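Local coordinates for enoyl-CoA hydratase/isomerase (Pseudomonas aeruginosa, PDB 3LAO) that catalyses hydration of enoyl-CoA thioesters, possibly including a steroid side-chain enoyl-CoA in cholesterol metabolism, as a crotonase-family homotrimer, at the interface of chains A and B. Numbering follows the deposited sequence. Chains: chain A/B, enoyl-CoA hydratase/isomerase.

The interface of chains A and B. Residues chain A 220-221, 224; chain B 236-237, 240.
A:Gln224 and B:Arg236 meet where two helices of neighbouring subunits pack together, a worked example of how a backbone acceptor near a helix C-terminus can be used by a partner chain. The NE of the B:Arg236 guanidinium gives its N-H to the main-chain O of A:Gln224, in a hydrogen bond of 3.0 Å. The donor lies in the carbonyl plane, with a C=O...N angle of 158°, while the acceptor sits 17° out of the guanidinium plane. A:Gln224 is the penultimate residue of helix 212-225, and the partial negative charge expected at a helix C-terminus may strengthen the attraction for the arginine. CB and CG of the arginine already lie alongside A:Gln224, and the bends at chi2 and chi3 then turn NE towards the carbonyl.

The amide of A:Gln224 faces helix 230-240 of chain B. The glutamine side chain runs extended beyond CG (chi2 -174°) and sets the amide across from the backbone of B:Arg236 and the side chain of B:Ser240. As modelled, OE1 lies 2.5 Å from the main-chain O of B:Arg236, a clash between two acceptors. Exchanging the amide O and N would put a donor there, though 2.5 Å is short even for that, and both the orientation and the distance are best taken as doubtful. At the other end of the amide, NE2 approaches B:Ser240, near its CB and 3.4 Å from OG.

One helical turn earlier, A:Ser221 supplies a smaller, mainly van der Waals contact, its main-chain O resting 3.3 Å from the CG2 methyl of B:Val237. The patch is one part of the interface of chains A and B, which would be a subunit contact of the homotrimer, whose substrate probably binds in elongated tunnels between subunits. The valine's two methyl branches divide over A:Ser221: CG2 faces its carbonyl, whereas CG1 stands 3.7 Å from its hydroxyl OG.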
# COMPACT_ATOMS: atom_id res chain seq x y z
N GLN A 220 1.82 -9.38 15.67
CA GLN A 220 2.10 -10.64 14.99
C GLN A 220 1.24 -10.75 13.74
O GLN A 220 1.73 -11.08 12.65
CB GLN A 220 1.86 -11.84 15.89
CG GLN A 220 3.13 -12.38 16.53
CD GLN A 220 4.29 -12.56 15.54
OE1 GLN A 220 5.40 -12.06 15.78
NE2 GLN A 220 4.03 -13.26 14.42
N SER A 221 -0.04 -10.43 13.93
CA SER A 221 -1.04 -10.51 12.86
C SER A 221 -0.59 -9.66 11.67
O SER A 221 -0.56 -10.13 10.53
CB SER A 221 -2.39 -10.03 13.39
OG SER A 221 -3.45 -10.64 12.71
N GLN A 224 2.45 -10.82 9.77
CA GLN A 224 2.10 -11.87 8.82
C GLN A 224 1.33 -11.35 7.60
O GLN A 224 1.34 -11.96 6.54
CB GLN A 224 1.41 -13.05 9.51
CG GLN A 224 2.43 -14.11 9.89
CD GLN A 224 1.79 -15.36 10.43
OE1 GLN A 224 1.33 -16.23 9.68
NE2 GLN A 224 1.77 -15.46 11.76
N ARG B 236 -2.25 -16.10 5.51
CA ARG B 236 -1.12 -16.12 6.44
C ARG B 236 -1.59 -15.63 7.84
O ARG B 236 -1.08 -16.07 8.90
CB ARG B 236 0.00 -15.22 5.88
CG ARG B 236 1.45 -15.71 6.12
CD ARG B 236 2.38 -15.34 4.94
NE ARG B 236 2.20 -13.95 4.51
CZ ARG B 236 2.01 -13.56 3.24
NH1 ARG B 236 1.99 -14.46 2.27
NH2 ARG B 236 1.86 -12.27 2.94
N VAL B 237 -2.58 -14.75 7.81
CA VAL B 237 -3.10 -14.09 9.00
C VAL B 237 -4.12 -14.94 9.73
O VAL B 237 -4.05 -15.07 10.96
CB VAL B 237 -3.73 -12.71 8.63
CG1 VAL B 237 -4.79 -12.28 9.67
CG2 VAL B 237 -2.63 -11.65 8.44
N SER B 240 -2.53 -17.30 11.96
CA SER B 240 -1.93 -16.67 13.13
C SER B 240 -2.90 -16.48 14.31
O SER B 240 -2.47 -16.18 15.43
CB SER B 240 -1.29 -15.32 12.74
OG SER B 240 -0.76 -14.65 13.88